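Local atomic coordinates of MstE (Scytonema sp. PCC 10023, PDB entry 6SBF), a protein that probably catalyses the class II (protonation-started) cyclisation of isoprenoid chains into the polycyclic scaffolds of merosterol-type natural products, as a single-domain terpene cyclase. Residues A[86-91]-A[97-102]; A[79-84]-A[116-121]; A[257-262]-A[308-313]; A[206-209]-A[214-217]. The protein carries 1 engineered substitution. All coordinates share one frame; numbering follows the deposited sequence.

In the fold
Four contacts sample two regions of a mainly helical protein built as an alpha6-alpha6 barrel. Interactions 1 and 2 share helix 75-90, and interaction 1 is nested inside the longer loop closed by interaction 2. They touch where Leu-88 CD1 meets Leu-118 CD2 at 3.8 Å; their centres are about 12 Å apart. Interactions 3 and 4 form a second group across the chain's centre, also about 12 Å between centres. There Arg-312 NH1 lies 3.1 Å from Gly-209 O. Centres in different groups are about 26 to 29 Å apart. No substrate is bound. Asp-108, bonded to Trp-99 through the backbone, begins an Asp-Ala-Asp-Thr-Thr sequence resembling the aspartate-rich signature of class II cyclases.

Interaction 1. Residues A[86-91]-A[97-102]; sequences ELLKIR and GEWGYN
Trp-99 meets Leu-88 through one hydrogen bond and through its ring face. The indole NE1 donates to the carbonyl Leu-88 O at 2.8 Å, and the bond is almost straight at 174°. The oxygen lies in the indole plane, but the donor stands above the carbonyl plane. A second polar link runs through water: water 1 donates to Arg-91 O at 2.8 Å and to Glu-98 O at 2.9 Å.

The apolar part is a CH-pi contact. Leu-88 CD2 sits over the five-membered ring, 4.0 Å from its centroid. Leu-88 CG is anti to its own carbonyl carbon (chi1 -74°), which turns the branch toward the indole. Arg-91 CB touches the ring only loosely, and its guanidinium turns to Asp-58 and Glu-59 in salt bridges. A leucine in place of Trp-99 would probably leave Leu-88 O without its indole donor and Leu-88 CD2 without a flat ring to cover.

The contact closes the end of helix 75-90 against the loop that follows. Beyond it, Trp-99 packs on Thr-111 and Ala-115 of helix 109-121, on Ala-133 of helix 128-138 and on Glu-59 of helix 59-69.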
loop_
_atom_site.group_PDB
_atom_site.type_symbol
_atom_site.label_atom_id
_atom_site.label_comp_id
_atom_site.label_asym_id
_atom_site.label_seq_id
_atom_site.Cartn_x
_atom_site.Cartn_y
_atom_site.Cartn_z
ATOM N N GLU A 86 -3.669 -19.407 -4.296
ATOM C CA GLU A 86 -4.650 -20.499 -4.155
ATOM C C GLU A 86 -5.708 -20.145 -3.096
ATOM O O GLU A 86 -6.906 -20.423 -3.330
ATOM C CB GLU A 86 -3.936 -21.807 -3.788
ATOM C CG GLU A 86 -3.124 -22.375 -4.932
ATOM C CD GLU A 86 -3.837 -22.734 -6.237
ATOM O OE1 GLU A 86 -4.995 -23.187 -6.180
ATOM O OE2 GLU A 86 -3.213 -22.551 -7.327
ATOM N N LEU A 87 -5.299 -19.513 -1.988
ATOM C CA LEU A 87 -6.288 -19.057 -0.970
ATOM C C LEU A 87 -7.256 -18.029 -1.582
ATOM O O LEU A 87 -8.472 -18.135 -1.361
ATOM C CB LEU A 87 -5.556 -18.463 0.239
ATOM C CG LEU A 87 -4.798 -19.521 1.062
ATOM C CD1 LEU A 87 -3.974 -18.841 2.157
ATOM C CD2 LEU A 87 -5.729 -20.526 1.691
ATOM N N LEU A 88 -6.718 -17.078 -2.332
ATOM C CA LEU A 88 -7.552 -16.078 -2.982
ATOM C C LEU A 88 -8.542 -16.711 -3.955
ATOM O O LEU A 88 -9.714 -16.305 -4.044
ATOM C CB LEU A 88 -6.679 -15.007 -3.620
ATOM C CG LEU A 88 -6.037 -14.045 -2.630
ATOM C CD1 LEU A 88 -4.914 -13.303 -3.268
ATOM C CD2 LEU A 88 -7.010 -13.106 -1.989
ATOM N N LYS A 89 -8.098 -17.708 -4.727
ATOM C CA LYS A 89 -9.027 -18.366 -5.681
ATOM C C LYS A 89 -10.189 -19.065 -4.981
ATOM O O LYS A 89 -11.271 -19.122 -5.580
ATOM C CB LYS A 89 -8.263 -19.343 -6.568
ATOM C CG LYS A 89 -7.451 -18.642 -7.651
ATOM C CD LYS A 89 -6.884 -19.589 -8.668
ATOM C CE LYS A 89 -5.909 -20.567 -8.066
ATOM N NZ LYS A 89 -5.404 -21.452 -9.111
ATOM N N ILE A 90 -9.952 -19.561 -3.759
ATOM C CA ILE A 90 -11.038 -20.227 -3.014
ATOM C C ILE A 90 -12.056 -19.205 -2.509
ATOM O O ILE A 90 -13.193 -19.582 -2.261
ATOM C CB ILE A 90 -10.440 -21.114 -1.905
ATOM C CG1 ILE A 90 -9.744 -22.302 -2.564
ATOM C CG2 ILE A 90 -11.435 -21.541 -0.895
ATOM C CD1 ILE A 90 -8.728 -22.993 -1.658
ATOM N N ARG A 91 -11.695 -17.912 -2.397
ATOM C CA ARG A 91 -12.624 -16.801 -2.041
ATOM C C ARG A 91 -13.360 -16.377 -3.312
ATOM O O ARG A 91 -13.098 -15.275 -3.866
ATOM C CB ARG A 91 -11.876 -15.670 -1.347
ATOM C CG ARG A 91 -11.310 -16.002 0.016
ATOM C CD ARG A 91 -12.397 -16.152 1.080
ATOM N NE ARG A 91 -11.849 -16.498 2.365
ATOM C CZ ARG A 91 -11.399 -15.613 3.256
ATOM N NH1 ARG A 91 -11.542 -14.299 3.098
ATOM N NH2 ARG A 91 -10.835 -16.054 4.360
ATOM N N GLY A 97 -16.670 -11.441 -8.798
ATOM C CA GLY A 97 -15.309 -11.955 -8.857
ATOM C C GLY A 97 -14.307 -11.119 -8.123
ATOM O O GLY A 97 -13.102 -11.436 -8.189
ATOM N N GLU A 98 -14.784 -10.113 -7.388
ATOM C CA GLU A 98 -13.911 -9.194 -6.638
ATOM C C GLU A 98 -13.423 -9.870 -5.354
ATOM O O GLU A 98 -14.069 -10.805 -4.846
ATOM C CB GLU A 98 -14.691 -7.927 -6.307
ATOM C CG GLU A 98 -15.029 -7.151 -7.557
ATOM C CD GLU A 98 -15.900 -5.951 -7.273
ATOM O OE1 GLU A 98 -15.672 -4.920 -7.907
ATOM O OE2 GLU A 98 -16.781 -6.062 -6.370
ATOM N N TRP A 99 -12.336 -9.345 -4.815
ATOM C CA TRP A 99 -11.927 -9.609 -3.454
ATOM C C TRP A 99 -12.254 -8.380 -2.578
ATOM O O TRP A 99 -12.448 -7.299 -3.133
ATOM C CB TRP A 99 -10.472 -9.995 -3.433
ATOM C CG TRP A 99 -10.164 -11.308 -4.088
ATOM C CD1 TRP A 99 -10.259 -12.528 -3.524
ATOM C CD2 TRP A 99 -9.681 -11.501 -5.432
ATOM N NE1 TRP A 99 -9.875 -13.511 -4.422
ATOM C CE2 TRP A 99 -9.481 -12.880 -5.580
ATOM C CE3 TRP A 99 -9.375 -10.673 -6.491
ATOM C CZ2 TRP A 99 -8.969 -13.425 -6.744
ATOM C CZ3 TRP A 99 -8.843 -11.215 -7.641
ATOM C CH2 TRP A 99 -8.661 -12.574 -7.765
ATOM N N GLY A 100 -12.268 -8.573 -1.254
ATOM C CA GLY A 100 -12.536 -7.490 -0.319
ATOM C C GLY A 100 -11.678 -7.585 0.906
ATOM O O GLY A 100 -10.729 -8.399 1.000
ATOM N N TYR A 101 -11.971 -6.767 1.901
ATOM C CA TYR A 101 -11.140 -6.672 3.110
ATOM C C TYR A 101 -10.992 -8.075 3.726
ATOM O O TYR A 101 -9.917 -8.462 4.119
ATOM C CB TYR A 101 -11.849 -5.716 4.057
ATOM C CG TYR A 101 -11.321 -5.598 5.453
ATOM C CD1 TYR A 101 -10.184 -4.888 5.751
ATOM C CD2 TYR A 101 -12.000 -6.210 6.512
ATOM C CE1 TYR A 101 -9.711 -4.754 7.040
ATOM C CE2 TYR A 101 -11.498 -6.099 7.795
ATOM C CZ TYR A 101 -10.357 -5.400 8.082
ATOM O OH TYR A 101 -9.923 -5.266 9.367
ATOM N N ASN A 102 -12.123 -8.762 3.830
ATOM C CA ASN A 102 -12.167 -10.138 4.349
ATOM C C ASN A 102 -13.462 -10.769 3.810
ATOM O O ASN A 102 -14.181 -10.193 2.986
ATOM C CB ASN A 102 -12.073 -10.225 5.890
ATOM C CG ASN A 102 -13.239 -9.558 6.583
ATOM O OD1 ASN A 102 -14.306 -9.449 5.972
ATOM N ND2 ASN A 102 -12.995 -9.192 7.852
HETATM O O HOH W 1 -15.226 -13.457 -4.380
#

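Interaction 2. Residues A[79-84]-A[116-121]; sequences EALMQA and LQLAAA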
loop_
_atom_site.group_PDB
_atom_site.type_symbol
_atom_site.label_atom_id
_atom_site.label_comp_id
_atom_site.label_asym_id
_atom_site.label_seq_id
_atom_site.Cartn_x
_atom_site.Cartn_y
_atom_site.Cartn_z
ATOM N N GLU A 79 6.839 -20.010 -3.302
ATOM C CA GLU A 79 5.833 -21.048 -2.889
ATOM C C GLU A 79 4.769 -20.439 -1.992
ATOM O O GLU A 79 3.578 -20.756 -2.137
ATOM C CB GLU A 79 6.538 -22.203 -2.193
ATOM C CG GLU A 79 7.375 -23.064 -3.106
ATOM C CD GLU A 79 8.272 -24.060 -2.398
ATOM O OE1 GLU A 79 8.445 -24.024 -1.189
ATOM O OE2 GLU A 79 8.845 -24.906 -3.153
ATOM N N ALA A 80 5.187 -19.558 -1.083
ATOM C CA ALA A 80 4.209 -18.858 -0.213
ATOM C C ALA A 80 3.255 -18.012 -1.045
ATOM O O ALA A 80 2.060 -17.948 -0.752
ATOM C CB ALA A 80 4.929 -18.035 0.799
ATOM N N LEU A 81 3.764 -17.358 -2.078
ATOM C CA LEU A 81 2.916 -16.553 -2.966
ATOM C C LEU A 81 1.959 -17.403 -3.779
ATOM O O LEU A 81 0.773 -17.071 -3.955
ATOM C CB LEU A 81 3.752 -15.666 -3.857
ATOM C CG LEU A 81 4.205 -14.344 -3.277
ATOM C CD1 LEU A 81 4.605 -14.373 -1.831
ATOM C CD2 LEU A 81 5.176 -13.650 -4.165
ATOM N N MET A 82 2.424 -18.568 -4.239
ATOM C CA MET A 82 1.543 -19.518 -4.957
ATOM C C MET A 82 0.409 -19.962 -4.009
ATOM O O MET A 82 -0.740 -20.029 -4.430
ATOM C CB MET A 82 2.397 -20.704 -5.418
ATOM C CG MET A 82 3.347 -20.340 -6.520
ATOM S SD MET A 82 2.449 -20.384 -8.059
ATOM C CE MET A 82 2.664 -22.130 -8.432
ATOM N N GLN A 83 0.740 -20.243 -2.745
ATOM C CA GLN A 83 -0.274 -20.650 -1.762
ATOM C C GLN A 83 -1.265 -19.497 -1.509
ATOM O O GLN A 83 -2.469 -19.710 -1.421
ATOM C CB GLN A 83 0.356 -21.109 -0.449
ATOM C CG GLN A 83 -0.729 -21.255 0.671
ATOM C CD GLN A 83 -0.207 -21.815 1.979
ATOM O OE1 GLN A 83 -0.276 -23.017 2.220
ATOM N NE2 GLN A 83 0.326 -20.940 2.827
ATOM N N ALA A 84 -0.756 -18.274 -1.407
ATOM C CA ALA A 84 -1.629 -17.105 -1.189
ATOM C C ALA A 84 -2.615 -16.966 -2.362
ATOM O O ALA A 84 -3.792 -16.667 -2.126
ATOM C CB ALA A 84 -0.791 -15.854 -1.035
ATOM N N LEU A 116 -4.655 -8.825 -8.111
ATOM C CA LEU A 116 -4.190 -8.906 -9.506
ATOM C C LEU A 116 -2.688 -8.703 -9.614
ATOM O O LEU A 116 -2.070 -9.346 -10.516
ATOM C CB LEU A 116 -5.047 -8.023 -10.399
ATOM C CG LEU A 116 -6.486 -8.469 -10.587
ATOM C CD1 LEU A 116 -7.300 -7.356 -11.241
ATOM C CD2 LEU A 116 -6.543 -9.733 -11.459
ATOM N N GLN A 117 -2.075 -7.854 -8.811
ATOM C CA GLN A 117 -0.612 -7.720 -8.798
ATOM C C GLN A 117 -0.022 -9.060 -8.365
ATOM O O GLN A 117 0.998 -9.516 -8.899
ATOM C CB GLN A 117 -0.176 -6.565 -7.902
ATOM C CG GLN A 117 -0.548 -5.186 -8.431
ATOM C CD GLN A 117 0.167 -4.105 -7.654
ATOM O OE1 GLN A 117 1.392 -4.014 -7.689
ATOM N NE2 GLN A 117 -0.593 -3.258 -6.944
ATOM N N LEU A 118 -0.595 -9.670 -7.334
ATOM C CA LEU A 118 -0.107 -10.969 -6.858
ATOM C C LEU A 118 -0.283 -12.026 -7.966
ATOM O O LEU A 118 0.647 -12.827 -8.198
ATOM C CB LEU A 118 -0.812 -11.357 -5.562
ATOM C CG LEU A 118 -0.426 -12.737 -5.019
ATOM C CD1 LEU A 118 1.048 -12.975 -4.824
ATOM C CD2 LEU A 118 -1.134 -13.021 -3.726
ATOM N N ALA A 119 -1.417 -12.023 -8.620
ATOM C CA ALA A 119 -1.677 -12.968 -9.732
ATOM C C ALA A 119 -0.556 -12.843 -10.765
ATOM O O ALA A 119 -0.047 -13.872 -11.236
ATOM C CB ALA A 119 -3.027 -12.726 -10.350
ATOM N N ALA A 120 -0.137 -11.637 -11.107
ATOM C CA ALA A 120 0.931 -11.459 -12.102
ATOM C C ALA A 120 2.203 -12.132 -11.595
ATOM O O ALA A 120 2.939 -12.779 -12.410
ATOM C CB ALA A 120 1.121 -10.007 -12.446
ATOM N N ALA A 121 2.546 -11.990 -10.335
ATOM C CA ALA A 121 3.801 -12.565 -9.795
ATOM C C ALA A 121 3.812 -14.085 -9.876
ATOM O O ALA A 121 4.893 -14.676 -9.937
ATOM C CB ALA A 121 3.996 -12.098 -8.365
#
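Leu-118 is the residue of 116-121 that touches 79-84, where Leu-81 and Ala-84 receive it. The segment begins with Leu-116, which faces another way and packs on Ala-130, Arg-134 and Leu-137 of helix 128-138. Gln-117 follows and reaches Thr-67 of helix 59-69.

Leu-118 then turns to helix 75-90. Its CG is anti to the backbone N (chi1 177°), and this sends both methyls across the gap between the helices. Each branch has its own partner. CD1 touches Leu-81, at 3.8 Å from Leu-81 CG and 3.9 Å from Leu-81 CB. CD2 meets the methyl of Ala-84, with Ala-84 CB 3.9 Å from Leu-118 CD2. Leu-81 and Ala-84 are three residues apart on one helical face, so the two methyls of Leu-118 reach one each. The two leucine side chains approach at a slant. The small Ala-84 lets the Leu-118 branch come close to the helix. No hydrogen bond joins the segments, and the contact is apolar throughout.

Ala-119 points back from this interface and touches Trp-85, the residue after Ala-84 on helix 75-90. Ala-121 directs its CB toward 79-84 but stays at looser range.

Helix 59-69 adds to the same interface: Leu-69 packs on Leu-81, Thr-62 on Ala-84 and Thr-67 on Leu-118. Leucine and alanine packing of this kind between helices is consistent with the alpha6-alpha6 barrel, in which the helices are held side by side by such buried apolar seams.

Interaction 3. Residues A[257-262]-A[308-313]; sequences TSKHPN and SAYLRI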
loop_
_atom_site.group_PDB
_atom_site.type_symbol
_atom_site.label_atom_id
_atom_site.label_comp_id
_atom_site.label_asym_id
_atom_site.label_seq_id
_atom_site.Cartn_x
_atom_site.Cartn_y
_atom_site.Cartn_z
ATOM N N THR A 257 6.297 12.439 11.127
ATOM C CA THR A 257 4.846 12.684 11.093
ATOM C C THR A 257 4.421 13.311 12.432
ATOM O O THR A 257 5.115 13.200 13.428
ATOM C CB THR A 257 4.067 11.417 10.707
ATOM O OG1 THR A 257 4.106 10.568 11.843
ATOM C CG2 THR A 257 4.536 10.760 9.435
ATOM N N SER A 258 3.215 13.851 12.451
ATOM C CA SER A 258 2.612 14.341 13.711
ATOM C C SER A 258 2.577 13.202 14.731
ATOM O O SER A 258 2.882 13.401 15.941
ATOM C CB SER A 258 1.226 14.915 13.412
ATOM O OG SER A 258 0.753 15.474 14.579
ATOM N N LYS A 259 2.184 12.023 14.291
ATOM C CA LYS A 259 2.037 10.885 15.238
ATOM C C LYS A 259 3.402 10.316 15.634
ATOM O O LYS A 259 3.596 9.857 16.764
ATOM C CB LYS A 259 1.199 9.803 14.573
ATOM C CG LYS A 259 0.857 8.595 15.448
ATOM C CD LYS A 259 0.114 9.008 16.704
ATOM C CE LYS A 259 -0.589 7.862 17.399
ATOM N NZ LYS A 259 -1.060 8.302 18.738
ATOM N N HIS A 260 4.333 10.306 14.692
ATOM C CA HIS A 260 5.704 9.772 14.916
ATOM C C HIS A 260 6.704 10.840 14.559
ATOM O O HIS A 260 7.313 10.822 13.480
ATOM C CB HIS A 260 5.951 8.499 14.098
ATOM C CG HIS A 260 5.113 7.344 14.508
ATOM N ND1 HIS A 260 5.468 6.513 15.550
ATOM C CD2 HIS A 260 3.956 6.867 14.032
ATOM C CE1 HIS A 260 4.546 5.539 15.629
ATOM N NE2 HIS A 260 3.586 5.777 14.782
ATOM N N PRO A 261 6.911 11.834 15.445
ATOM C CA PRO A 261 7.793 12.934 15.100
ATOM C C PRO A 261 9.262 12.519 14.986
ATOM O O PRO A 261 10.036 13.272 14.454
ATOM C CB PRO A 261 7.555 13.974 16.197
ATOM C CG PRO A 261 7.010 13.194 17.299
ATOM C CD PRO A 261 6.181 12.082 16.698
ATOM N N ASN A 262 9.617 11.323 15.466
ATOM C CA ASN A 262 10.994 10.772 15.333
ATOM C C ASN A 262 10.972 9.643 14.291
ATOM O O ASN A 262 11.940 8.882 14.236
ATOM C CB ASN A 262 11.597 10.317 16.672
ATOM C CG ASN A 262 11.786 11.518 17.590
ATOM O OD1 ASN A 262 12.573 12.397 17.285
ATOM N ND2 ASN A 262 11.045 11.541 18.658
ATOM N N SER A 308 2.885 1.053 11.860
ATOM C CA SER A 308 2.631 2.470 11.546
ATOM C C SER A 308 1.793 2.627 10.304
ATOM O O SER A 308 1.771 3.713 9.725
ATOM C CB SER A 308 3.927 3.291 11.529
ATOM O OG SER A 308 4.836 2.768 10.558
ATOM N N ALA A 309 1.114 1.579 9.842
ATOM C CA ALA A 309 0.258 1.651 8.662
ATOM C C ALA A 309 -1.114 2.163 9.065
ATOM O O ALA A 309 -1.989 1.413 9.386
ATOM C CB ALA A 309 0.191 0.329 7.964
ATOM N N TYR A 310 -1.232 3.503 9.061
ATOM C CA TYR A 310 -2.421 4.194 9.585
ATOM C C TYR A 310 -3.475 4.335 8.526
ATOM O O TYR A 310 -3.272 5.083 7.537
ATOM C CB TYR A 310 -2.076 5.509 10.266
ATOM C CG TYR A 310 -1.279 5.355 11.532
ATOM C CD1 TYR A 310 -1.769 4.649 12.610
ATOM C CD2 TYR A 310 -0.025 5.883 11.682
ATOM C CE1 TYR A 310 -1.020 4.485 13.768
ATOM C CE2 TYR A 310 0.734 5.748 12.821
ATOM C CZ TYR A 310 0.236 5.046 13.900
ATOM O OH TYR A 310 1.006 4.903 15.005
ATOM N N LEU A 311 -4.579 3.625 8.726
ATOM C CA LEU A 311 -5.739 3.529 7.834
ATOM C C LEU A 311 -6.847 4.391 8.467
ATOM O O LEU A 311 -7.272 4.119 9.628
ATOM C CB LEU A 311 -6.161 2.073 7.721
ATOM C CG LEU A 311 -7.337 1.767 6.819
ATOM C CD1 LEU A 311 -6.968 2.008 5.384
ATOM C CD2 LEU A 311 -7.765 0.319 7.046
ATOM N N ARG A 312 -7.339 5.339 7.736
ATOM C CA ARG A 312 -8.378 6.204 8.259
ATOM C C ARG A 312 -9.720 5.817 7.706
ATOM O O ARG A 312 -9.833 5.295 6.583
ATOM C CB ARG A 312 -7.867 7.595 8.151
ATOM C CG ARG A 312 -7.963 8.075 6.774
ATOM C CD ARG A 312 -7.069 9.336 6.851
ATOM N NE ARG A 312 -7.009 9.862 5.544
ATOM C CZ ARG A 312 -6.339 10.973 5.037
ATOM N NH1 ARG A 312 -6.519 11.202 3.762
ATOM N NH2 ARG A 312 -5.565 11.785 5.713
ATOM N N ILE A 313 -10.739 6.040 8.536
ATOM C CA ILE A 313 -12.121 5.760 8.161
ATOM C C ILE A 313 -12.823 7.107 8.106
ATOM O O ILE A 313 -13.361 7.602 9.098
ATOM C CB ILE A 313 -12.781 4.816 9.147
ATOM C CG1 ILE A 313 -11.932 3.551 9.364
ATOM C CG2 ILE A 313 -14.181 4.555 8.611
ATOM C CD1 ILE A 313 -11.515 2.776 8.074
#
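His-260 and Tyr-310 are joined by one short hydrogen bond, between His-260 NE2 and Tyr-310 OH at 2.7 Å. Either atom could be the donor, and the angle is 155°. The hydroxyl lies at the edge of the imidazole, near its plane. The nitrogen likewise lies near the plane of the phenol ring.

The rings meet rim to rim, and neither covers the face of the other. Their planes are turned by 23° and their centroids are 5.6 Å apart. His-260 CD2 comes 3.6 Å from Tyr-310 CE2 along the same rim. Tyr-310 has CG anti to its carbonyl carbon (chi1 -67°), and this carries the phenol out from the chain to the 257-262 loop.

Lys-259 packs its methylene chain against the phenol end: CG lies 3.7 Å from Tyr-310 OH, and the chain crosses the tyrosine at about a right angle. The ammonium goes on to a salt bridge with Glu-332 and a cation-pi contact with Tyr-329. Tyr-329 also meets Tyr-310 edge to face. Ser-308 CB approaches His-260 NE2 more loosely, at 4.1 Å, while its hydroxyl bonds to Thr-265.

Within the loop, His-260 N donates to Thr-257 OG1 at 2.9 Å. This ST motif, with the backbone bond from Thr-257 N to His-260 O, closes the turn and probably helps to place the imidazole.

The arrangement ties the loop before helix 265-275 to the chain entering edge strand 311-313 of the small mixed sheet. It is structural packing within the squalene-hopene cyclase C-terminal family region.

Interaction 4. Residues A[206-209]-A[214-217]; sequences NWEG and DHEY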
loop_
_atom_site.group_PDB
_atom_site.type_symbol
_atom_site.label_atom_id
_atom_site.label_comp_id
_atom_site.label_asym_id
_atom_site.label_seq_id
_atom_site.Cartn_x
_atom_site.Cartn_y
_atom_site.Cartn_z
ATOM N N ASN A 206 3.573 16.213 -4.564
ATOM C CA ASN A 206 3.022 14.969 -4.005
ATOM C C ASN A 206 1.593 14.728 -4.477
ATOM O O ASN A 206 0.958 15.566 -5.082
ATOM C CB ASN A 206 3.118 14.972 -2.482
ATOM C CG ASN A 206 2.181 15.983 -1.823
ATOM O OD1 ASN A 206 2.353 17.178 -2.049
ATOM N ND2 ASN A 206 1.201 15.485 -1.068
ATOM N N TRP A 207 1.089 13.566 -4.099
ATOM C CA TRP A 207 -0.338 13.233 -4.163
ATOM C C TRP A 207 -0.807 12.988 -2.732
ATOM O O TRP A 207 0.017 12.724 -1.839
ATOM C CB TRP A 207 -0.569 11.987 -5.034
ATOM C CG TRP A 207 -0.448 12.240 -6.506
ATOM C CD1 TRP A 207 -1.489 12.407 -7.363
ATOM C CD2 TRP A 207 0.752 12.282 -7.309
ATOM N NE1 TRP A 207 -1.039 12.597 -8.636
ATOM C CE2 TRP A 207 0.338 12.505 -8.636
ATOM C CE3 TRP A 207 2.107 12.142 -7.042
ATOM C CZ2 TRP A 207 1.247 12.635 -9.693
ATOM C CZ3 TRP A 207 3.020 12.229 -8.082
ATOM C CH2 TRP A 207 2.583 12.485 -9.384
ATOM N N GLU A 208 -2.108 13.097 -2.579
ATOM C CA GLU A 208 -2.804 12.809 -1.326
ATOM C C GLU A 208 -3.780 11.658 -1.563
ATOM O O GLU A 208 -4.490 11.664 -2.570
ATOM C CB GLU A 208 -3.544 14.050 -0.830
ATOM C CG GLU A 208 -2.672 15.273 -0.603
ATOM C CD GLU A 208 -3.455 16.513 -0.194
ATOM O OE1 GLU A 208 -4.669 16.512 -0.366
ATOM O OE2 GLU A 208 -2.821 17.494 0.163
ATOM N N GLY A 209 -3.819 10.742 -0.621
ATOM C CA GLY A 209 -4.721 9.599 -0.677
ATOM C C GLY A 209 -6.034 9.832 0.060
ATOM O O GLY A 209 -6.238 10.859 0.718
ATOM N N ASP A 214 -0.673 8.766 5.371
ATOM C CA ASP A 214 0.703 9.071 4.931
ATOM C C ASP A 214 0.717 9.247 3.413
ATOM O O ASP A 214 0.606 8.227 2.637
ATOM C CB ASP A 214 1.638 7.963 5.373
ATOM C CG ASP A 214 1.734 7.854 6.884
ATOM O OD1 ASP A 214 2.045 8.883 7.516
ATOM O OD2 ASP A 214 1.504 6.765 7.441
ATOM N N HIS A 215 0.940 10.461 2.914
ATOM C CA HIS A 215 0.904 10.785 1.486
ATOM C C HIS A 215 2.034 10.081 0.719
ATOM O O HIS A 215 1.929 9.996 -0.513
ATOM C CB HIS A 215 1.067 12.289 1.276
ATOM C CG HIS A 215 0.062 13.139 1.955
ATOM N ND1 HIS A 215 -1.254 12.736 2.125
ATOM C CD2 HIS A 215 0.178 14.405 2.454
ATOM C CE1 HIS A 215 -1.909 13.726 2.754
ATOM N NE2 HIS A 215 -1.047 14.734 2.977
ATOM N N GLU A 216 3.061 9.602 1.405
ATOM C CA GLU A 216 4.163 8.865 0.733
ATOM C C GLU A 216 3.633 7.625 0.002
ATOM O O GLU A 216 4.193 7.294 -1.013
ATOM C CB GLU A 216 5.228 8.515 1.766
ATOM C CG GLU A 216 5.889 9.726 2.442
ATOM C CD GLU A 216 5.066 10.456 3.472
ATOM O OE1 GLU A 216 5.440 11.634 3.799
ATOM O OE2 GLU A 216 4.082 9.857 3.994
ATOM N N TYR A 217 2.632 6.969 0.552
ATOM C CA TYR A 217 2.030 5.794 -0.090
ATOM C C TYR A 217 1.495 6.155 -1.462
ATOM O O TYR A 217 1.902 5.548 -2.492
ATOM C CB TYR A 217 0.940 5.248 0.830
ATOM C CG TYR A 217 0.101 4.135 0.264
ATOM C CD1 TYR A 217 -1.007 4.353 -0.491
ATOM C CD2 TYR A 217 0.379 2.819 0.565
ATOM C CE1 TYR A 217 -1.823 3.337 -0.968
ATOM C CE2 TYR A 217 -0.413 1.777 0.092
ATOM C CZ TYR A 217 -1.517 2.019 -0.679
ATOM O OH TYR A 217 -2.305 0.990 -1.131
HETATM O O HOH W 2 -2.590 10.355 1.990
#
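Glu-208 and His-215 bring the backbones closest, with CA atoms 5.1 Å apart. Segment 206-209 is extended loop, and 214-217 enters helix 215-229. No direct hydrogen bond joins them. Water 2 does so instead: it accepts from Gly-209 N at 2.9 Å and lies 2.7 Å from His-215 ND1, in the plane of the imidazole.

His-215 carries most of the contact. Its CG is anti to the carbonyl carbon (chi1 -58°), which swings the ring over to the loop. Glu-208 lies alongside it, pointing the same way, and its CG sits over one ring face in a CH-pi contact, 3.9 Å from the centroid. The carboxylate and ring planes differ by 20°. Trp-207 O touches His-215 CB at 3.3 Å. Asn-206 ND2 approaches His-215 CD2 at 3.8 Å and makes a weak bond to Trp-207 O; Asn-206 OD1 bonds to Thr-202. The indole of Trp-207 leads off to Leu-197 O and packs on Gln-201, as in the QW motifs of this family.

With an alanine in place of His-215, Glu-208 CG would probably lose the ring it covers, and water 2 its imidazole partner.

Glu-208 OE2 and His-215 NE2 are 4.3 Å apart, too far for a salt bridge. The nearby carboxylate could still favour a proton on the imidazole. Lacking a direct polar bond, the contact rests mainly on ring packing and one bridging water.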